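Local coordinates for protein Tv2483 (Treponema vincentii, PDB 6DET) that binds L-arginine selectively between its two lobes and probably serves as the lipoprotein receptor of an ABC-type amino-acid importer, at residues 36-41 / 64-69; 85-90 / 111-116; 123-128 / 199-204; 168-173 / 184-189. All coordinates share one frame; numbering follows the deposited sequence. Where two conformers were deposited one is given.

Contacts 1 and 3 are buried and wholly apolar: each sets aliphatic residues of a strand in the large mixed sheet against one residue from a helix, F66 in the first and L201 in the third. They lie on opposite sides of the chain's centre, about 29 Å apart between centres. Contact 2, half buried and closest to the bound arginine, is the one with a hydrogen bond across it, between histidine and carboxylate. Contact 4 is a surface contact made by a lysine, a methionine and a threonine. Contacts 1 and 4 both belong to beta-alpha-beta crossovers; contacts 3 and 4 touch where D188 and A189 pack against V126, V127 and T128.

Contact 1: residues 36-41 / 64-69; sequences SALVIG and DIFTEL
The first beta-alpha-beta crossover of the solute-binding fold is packed here by L38 and I40 of strand 37-42 against F66 of helix 61-73. I40 carries most of it: its CG1 methylene sits over one face of the phenyl ring, 4.1 Å from the ring centroid and 26° off the normal, a CH-pi contact. Within that face I40 CG1 is displaced toward F66 CD1, 3.7 Å away. The branches of I40 spread out from there, with I40 CD1 reaching back to F66 CB at 4.0 Å and CG2 rising above the rim near F66 CD2. L38 comes in obliquely, its CD2 methyl 3.7 Å from F66 CE1. With CG trans to the backbone N (chi1 -176°), L38 extends from the strand toward the helix. No hydrogen bond joins the segments; the contact is made of apolar packing and the CH-pi interaction. Around it, F79 of strand 76-81 and C98 of strand 98-104 also touch F66, and F221 meets its ring edge-to-face. Strand 37-42 pairs in parallel with 76-81, so helix 61-73 lies on the sheet as the connecting helix of a classical beta-alpha-beta unit.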
loop_
_atom_site.group_PDB
_atom_site.type_symbol
_atom_site.label_atom_id
_atom_site.label_comp_id
_atom_site.label_asym_id
_atom_site.label_seq_id
_atom_site.Cartn_x
_atom_site.Cartn_y
_atom_site.Cartn_z
ATOM N N SER A 36 3.011 -1.697 -25.695
ATOM C CA SER A 36 4.043 -0.736 -25.322
ATOM C C SER A 36 3.557 0.128 -24.166
ATOM O O SER A 36 3.810 1.330 -24.109
ATOM C CB SER A 36 4.475 0.121 -26.509
ATOM O OG SER A 36 5.794 0.599 -26.296
ATOM N N ALA A 37 2.836 -0.497 -23.253
ATOM C CA ALA A 37 2.326 0.230 -22.098
ATOM C C ALA A 37 2.030 -0.704 -20.944
ATOM O O ALA A 37 1.598 -1.837 -21.140
ATOM C CB ALA A 37 1.057 0.975 -22.477
ATOM N N LEU A 38 2.178 -0.178 -19.726
ATOM C CA LEU A 38 1.840 -0.921 -18.530
ATOM C C LEU A 38 0.857 -0.063 -17.758
ATOM O O LEU A 38 1.131 1.118 -17.526
ATOM C CB LEU A 38 3.058 -1.219 -17.670
ATOM C CG LEU A 38 2.759 -2.080 -16.440
ATOM C CD1 LEU A 38 2.469 -3.534 -16.795
ATOM C CD2 LEU A 38 3.920 -2.025 -15.446
ATOM N N VAL A 39 -0.300 -0.633 -17.446
ATOM C CA VAL A 39 -1.354 0.084 -16.720
ATOM C C VAL A 39 -1.218 -0.262 -15.245
ATOM O O VAL A 39 -1.415 -1.418 -14.838
ATOM C CB VAL A 39 -2.748 -0.258 -17.260
ATOM C CG1 VAL A 39 -3.823 0.451 -16.442
ATOM C CG2 VAL A 39 -2.856 0.121 -18.741
ATOM N N ILE A 40 -0.859 0.740 -14.440
ATOM C CA ILE A 40 -0.590 0.562 -13.013
ATOM C C ILE A 40 -1.785 1.169 -12.276
ATOM O O ILE A 40 -1.979 2.382 -12.323
ATOM C CB ILE A 40 0.718 1.253 -12.582
ATOM C CG1 ILE A 40 1.924 0.761 -13.411
ATOM C CG2 ILE A 40 0.972 1.057 -11.081
ATOM C CD1 ILE A 40 2.452 1.828 -14.345
ATOM N N GLY A 41 -2.613 0.338 -11.650
ATOM C CA GLY A 41 -3.735 0.840 -10.874
ATOM C C GLY A 41 -3.260 1.377 -9.537
ATOM O O GLY A 41 -2.476 0.725 -8.840
ATOM N N ASP A 64 7.549 6.911 -8.882
ATOM C CA ASP A 64 8.911 7.046 -9.376
ATOM C C ASP A 64 9.460 5.685 -9.796
ATOM O O ASP A 64 10.117 5.559 -10.838
ATOM C CB ASP A 64 9.797 7.674 -8.302
ATOM C CG ASP A 64 9.632 9.186 -8.206
ATOM O OD1 ASP A 64 9.005 9.788 -9.089
ATOM O OD2 ASP A 64 10.160 9.762 -7.244
ATOM N N ILE A 65 9.157 4.645 -9.013
ATOM C CA ILE A 65 9.618 3.294 -9.346
ATOM C C ILE A 65 9.073 2.869 -10.710
ATOM O O ILE A 65 9.824 2.433 -11.598
ATOM C CB ILE A 65 9.221 2.290 -8.242
ATOM C CG1 ILE A 65 9.993 2.556 -6.940
ATOM C CG2 ILE A 65 9.501 0.856 -8.696
ATOM C CD1 ILE A 65 9.510 1.784 -5.721
ATOM N N PHE A 66 7.753 2.950 -10.893
ATOM C CA PHE A 66 7.181 2.414 -12.121
ATOM C C PHE A 66 7.479 3.297 -13.316
ATOM O O PHE A 66 7.598 2.791 -14.437
ATOM C CB PHE A 66 5.668 2.208 -11.961
ATOM C CG PHE A 66 5.315 0.834 -11.474
ATOM C CD1 PHE A 66 5.338 -0.240 -12.341
ATOM C CD2 PHE A 66 5.017 0.599 -10.143
ATOM C CE1 PHE A 66 5.048 -1.524 -11.905
ATOM C CE2 PHE A 66 4.710 -0.678 -9.715
ATOM C CZ PHE A 66 4.728 -1.734 -10.577
ATOM N N THR A 67 7.637 4.610 -13.117
ATOM C CA THR A 67 7.986 5.469 -14.245
ATOM C C THR A 67 9.354 5.091 -14.810
ATOM O O THR A 67 9.535 5.006 -16.033
ATOM C CB THR A 67 7.970 6.939 -13.815
ATOM O OG1 THR A 67 6.645 7.316 -13.406
ATOM C CG2 THR A 67 8.404 7.845 -14.957
ATOM N N GLU A 68 10.334 4.855 -13.927
ATOM C CA GLU A 68 11.689 4.538 -14.366
ATOM C C GLU A 68 11.769 3.106 -14.880
ATOM O O GLU A 68 12.443 2.836 -15.882
ATOM C CB GLU A 68 12.677 4.766 -13.213
ATOM C CG GLU A 68 14.100 4.296 -13.503
ATOM C CD GLU A 68 14.737 4.999 -14.684
ATOM O OE1 GLU A 68 14.150 5.968 -15.226
ATOM O OE2 GLU A 68 15.853 4.572 -15.089
ATOM N N LEU A 69 11.079 2.182 -14.214
ATOM C CA LEU A 69 11.034 0.807 -14.681
ATOM C C LEU A 69 10.495 0.732 -16.107
ATOM O O LEU A 69 11.085 0.075 -16.970
ATOM C CB LEU A 69 10.176 -0.017 -13.742
ATOM C CG LEU A 69 9.989 -1.451 -14.201
ATOM C CD1 LEU A 69 10.444 -2.421 -13.134
ATOM C CD2 LEU A 69 8.534 -1.629 -14.515
#

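Contact 2: residues 85-90 / 111-116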
loop_
_atom_site.group_PDB
_atom_site.type_symbol
_atom_site.label_atom_id
_atom_site.label_comp_id
_atom_site.label_asym_id
_atom_site.label_seq_id
_atom_site.Cartn_x
_atom_site.Cartn_y
_atom_site.Cartn_z
ATOM N N ALA A 85 -11.636 -1.068 -3.714
ATOM C CA ALA A 85 -12.459 -2.256 -3.499
ATOM C C ALA A 85 -12.658 -3.056 -4.778
ATOM O O ALA A 85 -13.005 -4.239 -4.707
ATOM C CB ALA A 85 -13.830 -1.860 -2.938
ATOM N N GLN A 86 -12.431 -2.438 -5.935
ATOM C CA GLN A 86 -12.604 -3.061 -7.245
ATOM C C GLN A 86 -11.310 -3.622 -7.815
ATOM O O GLN A 86 -11.307 -4.077 -8.967
ATOM C CB GLN A 86 -13.162 -2.036 -8.251
ATOM C CG GLN A 86 -14.589 -1.568 -7.980
ATOM C CD GLN A 86 -15.536 -2.727 -7.795
ATOM O OE1 GLN A 86 -15.761 -3.505 -8.717
ATOM N NE2 GLN A 86 -16.070 -2.873 -6.586
ATOM N N LYS A 87 -10.212 -3.576 -7.054
ATOM C CA LYS A 87 -8.898 -3.802 -7.642
ATOM C C LYS A 87 -8.784 -5.202 -8.229
ATOM O O LYS A 87 -8.176 -5.379 -9.288
ATOM C CB LYS A 87 -7.792 -3.533 -6.593
ATOM C CG LYS A 87 -7.826 -4.365 -5.314
ATOM C CD LYS A 87 -6.774 -3.873 -4.324
ATOM C CE LYS A 87 -6.942 -4.587 -2.993
ATOM N NZ LYS A 87 -8.248 -4.183 -2.349
ATOM N N GLU A 88 -9.363 -6.212 -7.577
ATOM C CA GLU A 88 -9.235 -7.580 -8.088
ATOM C C GLU A 88 -9.959 -7.745 -9.426
ATOM O O GLU A 88 -9.442 -8.390 -10.354
ATOM C CB GLU A 88 -9.786 -8.566 -7.061
ATOM C CG GLU A 88 -9.448 -9.992 -7.423
ATOM C CD GLU A 88 -9.981 -11.019 -6.446
ATOM O OE1 GLU A 88 -10.812 -10.661 -5.583
ATOM O OE2 GLU A 88 -9.571 -12.198 -6.562
ATOM N N ILE A 89 -11.160 -7.191 -9.528
ATOM C CA ILE A 89 -11.920 -7.260 -10.773
ATOM C C ILE A 89 -11.231 -6.471 -11.876
ATOM O O ILE A 89 -11.141 -6.932 -13.017
ATOM C CB ILE A 89 -13.358 -6.751 -10.540
ATOM C CG1 ILE A 89 -14.078 -7.591 -9.481
ATOM C CG2 ILE A 89 -14.143 -6.738 -11.868
ATOM C CD1 ILE A 89 -14.089 -9.090 -9.739
ATOM N N LEU A 90 -10.744 -5.263 -11.569
ATOM C CA LEU A 90 -10.109 -4.450 -12.606
ATOM C C LEU A 90 -8.863 -5.133 -13.152
ATOM O O LEU A 90 -8.588 -5.085 -14.360
ATOM C CB LEU A 90 -9.758 -3.078 -12.058
ATOM C CG LEU A 90 -11.019 -2.253 -11.678
ATOM C CD1 LEU A 90 -10.596 -1.072 -10.818
ATOM C CD2 LEU A 90 -11.718 -1.816 -12.908
ATOM N N GLN A 111 -3.496 -16.475 -2.776
ATOM C CA GLN A 111 -4.417 -17.306 -3.543
ATOM C C GLN A 111 -5.170 -16.526 -4.612
ATOM O O GLN A 111 -5.951 -17.124 -5.352
ATOM C CB GLN A 111 -5.449 -17.969 -2.623
ATOM C CG GLN A 111 -4.892 -18.620 -1.382
ATOM C CD GLN A 111 -3.880 -19.695 -1.692
ATOM O OE1 GLN A 111 -3.972 -20.373 -2.715
ATOM N NE2 GLN A 111 -2.901 -19.857 -0.808
ATOM N N HIS A 112 -4.982 -15.211 -4.699
ATOM C CA HIS A 112 -5.742 -14.389 -5.631
ATOM C C HIS A 112 -4.871 -13.600 -6.579
ATOM O O HIS A 112 -5.387 -13.076 -7.577
ATOM C CB HIS A 112 -6.626 -13.379 -4.880
ATOM C CG HIS A 112 -7.721 -13.998 -4.076
ATOM N ND1 HIS A 112 -9.052 -13.834 -4.392
ATOM C CD2 HIS A 112 -7.688 -14.759 -2.958
ATOM C CE1 HIS A 112 -9.793 -14.478 -3.510
ATOM N NE2 HIS A 112 -8.991 -15.046 -2.629
ATOM N N TYR A 113 -3.583 -13.480 -6.292
ATOM C CA TYR A 113 -2.675 -12.616 -7.031
ATOM C C TYR A 113 -1.309 -13.265 -7.123
ATOM O O TYR A 113 -0.912 -14.042 -6.240
ATOM C CB TYR A 113 -2.472 -11.248 -6.347
ATOM C CG TYR A 113 -3.714 -10.422 -6.073
ATOM C CD1 TYR A 113 -4.168 -9.502 -7.005
ATOM C CD2 TYR A 113 -4.391 -10.512 -4.854
ATOM C CE1 TYR A 113 -5.260 -8.713 -6.756
ATOM C CE2 TYR A 113 -5.496 -9.736 -4.598
ATOM C CZ TYR A 113 -5.928 -8.833 -5.552
ATOM O OH TYR A 113 -7.029 -8.037 -5.302
ATOM N N ARG A 114 -0.583 -12.902 -8.182
ATOM C CA ARG A 114 0.850 -13.148 -8.286
ATOM C C ARG A 114 1.551 -11.884 -7.818
ATOM O O ARG A 114 1.320 -10.809 -8.368
ATOM C CB ARG A 114 1.263 -13.483 -9.725
ATOM C CG ARG A 114 2.786 -13.735 -9.879
ATOM C CD ARG A 114 3.160 -14.143 -11.297
ATOM N NE ARG A 114 2.558 -15.420 -11.666
ATOM C CZ ARG A 114 3.136 -16.604 -11.515
ATOM N NH1 ARG A 114 4.361 -16.696 -10.991
ATOM N NH2 ARG A 114 2.479 -17.697 -11.880
ATOM N N MET A 115 2.373 -11.990 -6.785
ATOM C CA MET A 115 2.966 -10.807 -6.182
ATOM C C MET A 115 4.475 -10.809 -6.409
ATOM O O MET A 115 5.119 -11.868 -6.405
ATOM C CB MET A 115 2.601 -10.733 -4.690
ATOM C CG MET A 115 1.091 -10.476 -4.526
ATOM S SD MET A 115 0.399 -10.482 -2.844
ATOM C CE MET A 115 0.409 -12.229 -2.533
ATOM N N CYS A 116 5.036 -9.634 -6.674
ATOM C CA CYS A 116 6.461 -9.586 -6.949
ATOM C C CYS A 116 7.222 -9.479 -5.635
ATOM O O CYS A 116 6.647 -9.212 -4.577
ATOM C CB CYS A 116 6.810 -8.419 -7.860
ATOM S SG CYS A 116 6.700 -6.817 -7.051
HETATM O O HOH W 1 -7.995 -13.337 -8.354
#
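A single carboxylate oxygen, E88 OE2, grips H112 twice: directly at the ring and, through a water, at the backbone. H112 ND1 donates to E88 OE2 over 2.8 Å in a nearly straight bond (164°). The acceptor lies almost in the imidazole plane, 3° out of it, but the ring nitrogen meets the syn side of OE2 from 32° outside the carboxylate plane. The water donates to E88 OE2 at 2.6 Å and to H112 O at 2.7 Å, closing a small ring of bonds that should limit rotation of the carboxylate. E88 reaches this far because CG stands trans to the backbone N and the chain beyond is extended. On the other side of H112, NE2 has a weak hydrogen bond with E108; two acidic neighbours would be expected to raise the pKa of the imidazole. Y113 approaches obliquely, its OH 3.3 Å from E88 CB and 3.8 Å from K87 CG. K87 crosses the tyrosine at about a right angle and sends NZ to D150 O and W84 O. Its side chain lies about 5 Å from the bound arginine, so helix 87-92 begins beside the pocket, in the interlobe cleft of family 3 solute-binding proteins.

Contact 3: residues 123-128 / 199-204; sequences AKIVVT and DTLDKN
Apolar contacts do all the work between the segments, and L201 is the single residue of 199-204 that makes them. Its CD1 methyl meets two side chains of strand 120-129 tip to tip: I125 CD1 at 3.9 Å and V127 CG2 at 3.8 Å. The two strand methyls, I125 CD1 and V127 CG2, are themselves 4.4 Å apart, so L201 CD1 rests in the notch between them. I125 reaches it with CG1 flanked by both the backbone N and the carbonyl carbon (chi1 58°), its methyl pointing outward from the sheet. Y207 and I209 of strand 207-209 and Y179 of helix 175-184 also touch L201, placing the short helix 200-203 over the strands of the second lobe of this two-lobed binding protein. Backbone hydrogen bonds act within the sheet instead, where I125 pairs with V192 and V127 with I190 in antiparallel fashion. Charge appears at the neighbouring strand position: K124 NZ forms salt bridges with E217 and D193. Within 199-204 the bonds K203 N to D199 O and N204 N to T200 O are both weak. D202, K203 and N204 are poorly ordered.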
loop_
_atom_site.group_PDB
_atom_site.type_symbol
_atom_site.label_atom_id
_atom_site.label_comp_id
_atom_site.label_asym_id
_atom_site.label_seq_id
_atom_site.Cartn_x
_atom_site.Cartn_y
_atom_site.Cartn_z
ATOM N N ALA A 123 3.841 -1.838 8.751
ATOM C CA ALA A 123 3.117 -2.302 9.909
ATOM C C ALA A 123 1.811 -1.527 9.949
ATOM O O ALA A 123 1.785 -0.351 9.591
ATOM C CB ALA A 123 3.888 -2.056 11.192
ATOM N N LYS A 124 0.740 -2.199 10.348
ATOM C CA LYS A 124 -0.509 -1.521 10.653
ATOM C C LYS A 124 -0.429 -1.037 12.093
ATOM O O LYS A 124 -0.063 -1.793 12.988
ATOM C CB LYS A 124 -1.680 -2.461 10.468
ATOM C CG LYS A 124 -2.072 -2.548 8.966
ATOM C CD LYS A 124 -3.175 -3.528 8.697
ATOM C CE LYS A 124 -3.556 -3.543 7.218
ATOM N NZ LYS A 124 -2.399 -3.336 6.297
ATOM N N ILE A 125 -0.810 0.220 12.304
ATOM C CA ILE A 125 -0.764 0.871 13.598
ATOM C C ILE A 125 -2.136 1.478 13.877
ATOM O O ILE A 125 -2.920 1.747 12.965
ATOM C CB ILE A 125 0.337 1.943 13.637
ATOM C CG1 ILE A 125 0.111 2.981 12.538
ATOM C CG2 ILE A 125 1.698 1.287 13.440
ATOM C CD1 ILE A 125 1.027 4.161 12.585
ATOM N N VAL A 126 -2.410 1.699 15.161
ATOM C CA VAL A 126 -3.682 2.256 15.613
ATOM C C VAL A 126 -3.436 3.670 16.107
ATOM O O VAL A 126 -2.549 3.903 16.943
ATOM C CB VAL A 126 -4.323 1.393 16.705
ATOM C CG1 VAL A 126 -5.614 2.058 17.190
ATOM C CG2 VAL A 126 -4.616 0.011 16.155
ATOM N N VAL A 127 -4.236 4.606 15.600
ATOM C CA VAL A 127 -4.086 6.025 15.893
ATOM C C VAL A 127 -5.335 6.494 16.624
ATOM O O VAL A 127 -6.456 6.118 16.259
ATOM C CB VAL A 127 -3.842 6.854 14.611
ATOM C CG1 VAL A 127 -3.776 8.352 14.916
ATOM C CG2 VAL A 127 -2.532 6.394 13.914
ATOM N N THR A 128 -5.131 7.290 17.677
ATOM C CA THR A 128 -6.214 7.879 18.452
ATOM C C THR A 128 -5.975 9.377 18.558
ATOM O O THR A 128 -4.951 9.889 18.092
ATOM C CB THR A 128 -6.315 7.269 19.861
ATOM O OG1 THR A 128 -5.108 7.530 20.597
ATOM C CG2 THR A 128 -6.526 5.785 19.789
ATOM N N ASP A 199 5.172 10.933 7.352
ATOM C CA ASP A 199 5.093 12.390 7.468
ATOM C C ASP A 199 3.898 12.826 8.307
ATOM O O ASP A 199 4.022 13.734 9.138
ATOM C CB ASP A 199 5.005 13.046 6.089
ATOM C CG ASP A 199 6.213 12.754 5.213
ATOM O OD1 ASP A 199 7.306 12.498 5.769
ATOM O OD2 ASP A 199 6.065 12.803 3.967
ATOM N N THR A 200 2.725 12.223 8.081
ATOM C CA THR A 200 1.498 12.690 8.729
ATOM C C THR A 200 1.656 12.753 10.244
ATOM O O THR A 200 1.339 13.763 10.879
ATOM C CB THR A 200 0.328 11.763 8.357
ATOM O OG1 THR A 200 0.118 11.785 6.936
ATOM C CG2 THR A 200 -0.964 12.175 9.071
ATOM N N LEU A 201 2.128 11.672 10.843
ATOM C CA LEU A 201 2.186 11.559 12.286
ATOM C C LEU A 201 3.504 12.066 12.858
ATOM O O LEU A 201 3.626 12.201 14.081
ATOM C CB LEU A 201 1.928 10.101 12.674
ATOM C CG LEU A 201 0.580 9.559 12.139
ATOM C CD1 LEU A 201 0.476 8.060 12.338
ATOM C CD2 LEU A 201 -0.637 10.268 12.791
ATOM N N ASP A 202 4.483 12.356 12.001
ATOM C CA ASP A 202 5.618 13.167 12.419
ATOM C C ASP A 202 5.192 14.603 12.707
ATOM O O ASP A 202 5.795 15.273 13.553
ATOM C CB ASP A 202 6.696 13.138 11.332
ATOM C CG ASP A 202 8.029 13.664 11.812
ATOM O OD1 ASP A 202 8.853 12.852 12.279
ATOM O OD2 ASP A 202 8.259 14.887 11.710
ATOM N N LYS A 203 4.133 15.076 12.041
ATOM C CA LYS A 203 3.794 16.490 12.003
ATOM C C LYS A 203 2.442 16.845 12.618
ATOM O O LYS A 203 2.200 18.030 12.862
ATOM C CB LYS A 203 3.815 16.992 10.546
ATOM C CG LYS A 203 5.206 17.006 9.890
ATOM C CD LYS A 203 5.154 17.444 8.420
ATOM C CE LYS A 203 6.541 17.455 7.778
ATOM N NZ LYS A 203 6.533 17.936 6.363
ATOM N N ASN A 204 1.563 15.871 12.885
ATOM C CA ASN A 204 0.207 16.152 13.357
ATOM C C ASN A 204 -0.013 15.651 14.783
ATOM O O ASN A 204 -1.012 14.970 15.047
ATOM C CB ASN A 204 -0.828 15.502 12.429
ATOM C CG ASN A 204 -1.397 16.465 11.412
ATOM O OD1 ASN A 204 -2.259 17.280 11.730
ATOM N ND2 ASN A 204 -0.941 16.353 10.172
#

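Contact 4: residues 168-173 / 184-189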
loop_
_atom_site.group_PDB
_atom_site.type_symbol
_atom_site.label_atom_id
_atom_site.label_comp_id
_atom_site.label_asym_id
_atom_site.label_seq_id
_atom_site.Cartn_x
_atom_site.Cartn_y
_atom_site.Cartn_z
ATOM N N ILE A 168 -16.360 -2.488 17.177
ATOM C CA ILE A 168 -17.169 -2.150 16.009
ATOM C C ILE A 168 -16.226 -1.595 14.956
ATOM O O ILE A 168 -15.477 -0.651 15.228
ATOM C CB ILE A 168 -18.257 -1.122 16.365
ATOM C CG1 ILE A 168 -19.100 -1.618 17.535
ATOM C CG2 ILE A 168 -19.156 -0.824 15.159
ATOM C CD1 ILE A 168 -20.035 -0.549 18.104
ATOM N N ILE A 169 -16.251 -2.168 13.756
ATOM C CA ILE A 169 -15.355 -1.753 12.681
ATOM C C ILE A 169 -16.154 -0.981 11.638
ATOM O O ILE A 169 -17.173 -1.470 11.131
ATOM C CB ILE A 169 -14.639 -2.958 12.068
ATOM C CG1 ILE A 169 -13.741 -3.584 13.140
ATOM C CG2 ILE A 169 -13.820 -2.528 10.866
ATOM C CD1 ILE A 169 -13.188 -4.934 12.772
ATOM N N LYS A 170 -15.716 0.243 11.338
ATOM C CA LYS A 170 -16.340 1.057 10.294
ATOM C C LYS A 170 -15.370 1.154 9.126
ATOM O O LYS A 170 -14.241 1.621 9.295
ATOM C CB LYS A 170 -16.704 2.458 10.789
ATOM C CG LYS A 170 -17.972 2.497 11.607
ATOM C CD LYS A 170 -18.344 3.912 12.000
ATOM C CE LYS A 170 -19.585 3.913 12.869
ATOM N NZ LYS A 170 -20.739 3.272 12.186
ATOM N N ALA A 171 -15.815 0.724 7.951
ATOM C CA ALA A 171 -15.001 0.769 6.745
ATOM C C ALA A 171 -15.305 2.042 5.968
ATOM O O ALA A 171 -16.475 2.369 5.733
ATOM C CB ALA A 171 -15.258 -0.451 5.863
ATOM N N MET A 172 -14.256 2.753 5.576
ATOM C CA MET A 172 -14.370 4.008 4.855
ATOM C C MET A 172 -13.589 3.955 3.548
ATOM O O MET A 172 -12.711 3.112 3.350
ATOM C CB MET A 172 -13.890 5.142 5.749
ATOM C CG MET A 172 -14.458 4.971 7.147
ATOM S SD MET A 172 -14.483 6.467 8.137
ATOM C CE MET A 172 -15.793 6.050 9.292
ATOM N N ALA A 173 -13.934 4.863 2.637
ATOM C CA ALA A 173 -13.441 4.790 1.267
ATOM C C ALA A 173 -12.107 5.487 1.032
ATOM O O ALA A 173 -11.451 5.206 0.016
ATOM C CB ALA A 173 -14.479 5.405 0.314
ATOM N N SER A 184 -14.160 13.601 14.298
ATOM C CA SER A 184 -15.598 13.735 14.519
ATOM C C SER A 184 -16.045 13.094 15.823
ATOM O O SER A 184 -17.013 13.549 16.425
ATOM C CB SER A 184 -16.379 13.086 13.373
ATOM O OG SER A 184 -16.230 13.784 12.151
ATOM N N GLY A 185 -15.396 12.015 16.256
ATOM C CA GLY A 185 -15.982 11.162 17.268
ATOM C C GLY A 185 -16.867 10.070 16.707
ATOM O O GLY A 185 -17.503 9.343 17.484
ATOM N N THR A 186 -16.946 9.958 15.378
ATOM C CA THR A 186 -17.621 8.842 14.725
ATOM C C THR A 186 -16.932 7.524 15.044
ATOM O O THR A 186 -17.555 6.456 15.000
ATOM C CB THR A 186 -17.637 9.105 13.215
ATOM O OG1 THR A 186 -18.444 10.265 12.963
ATOM C CG2 THR A 186 -18.170 7.916 12.428
ATOM N N CYS A 187 -15.643 7.583 15.343
ATOM C CA CYS A 187 -14.903 6.427 15.821
ATOM C C CYS A 187 -13.951 6.904 16.906
ATOM O O CYS A 187 -13.688 8.098 17.042
ATOM C CB CYS A 187 -14.133 5.747 14.699
ATOM S SG CYS A 187 -12.829 6.784 14.036
ATOM N N ASP A 188 -13.427 5.948 17.672
ATOM C CA ASP A 188 -12.474 6.213 18.744
ATOM C C ASP A 188 -11.031 5.999 18.322
ATOM O O ASP A 188 -10.118 6.491 18.995
ATOM C CB ASP A 188 -12.761 5.299 19.933
ATOM C CG ASP A 188 -14.188 5.400 20.407
ATOM O OD1 ASP A 188 -14.483 6.403 21.070
ATOM O OD2 ASP A 188 -14.985 4.473 20.131
ATOM N N ALA A 189 -10.815 5.256 17.249
ATOM C CA ALA A 189 -9.482 4.987 16.744
ATOM C C ALA A 189 -9.599 4.623 15.275
ATOM O O ALA A 189 -10.689 4.303 14.791
ATOM C CB ALA A 189 -8.817 3.853 17.502
#
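T186 meets K170 and M172 at the outer edge of a beta-alpha-beta crossover: strand 167-172 leads through helix 175-184 into the turn that carries T186, and the chain then enters strand 189-193. Strands 167-172 and 189-193 both pair in parallel with strand 143-148, which runs between them, an arrangement in keeping with the Rossmann-like lobes of periplasmic binding proteins. The closer-packed part gathers around one methyl. T186 CG2, trans to its backbone N and beside the carbonyl carbon, projects from the turn toward the strand and stands 4.0 Å from K170 CD. The lysine crosses the threonine at about a right angle, with methylenes making the contact, and no hydrogen bond spans the segments. M172 CE faces the same methyl from the strand as well, a looser neighbour at 4.4 Å from T186 CG2. A181 of helix 175-184 backs this side, touching M172, T186 and the buried C187, while Q177 also lies against M172. The turn itself begins at G185, whose positive phi (88°) breaks away from the helix, and it is tied to the sheet farther on by the bond between D188 OD2 and T144 N. The loose part, at the exposed surface, is the end of the lysine. A bend at the last torsion (chi4 -58°) carries the ammonium away from the turn: K170 CE lies 3.9 Å from T186 O, whereas K170 NZ is 5.3 Å from that same T186 O.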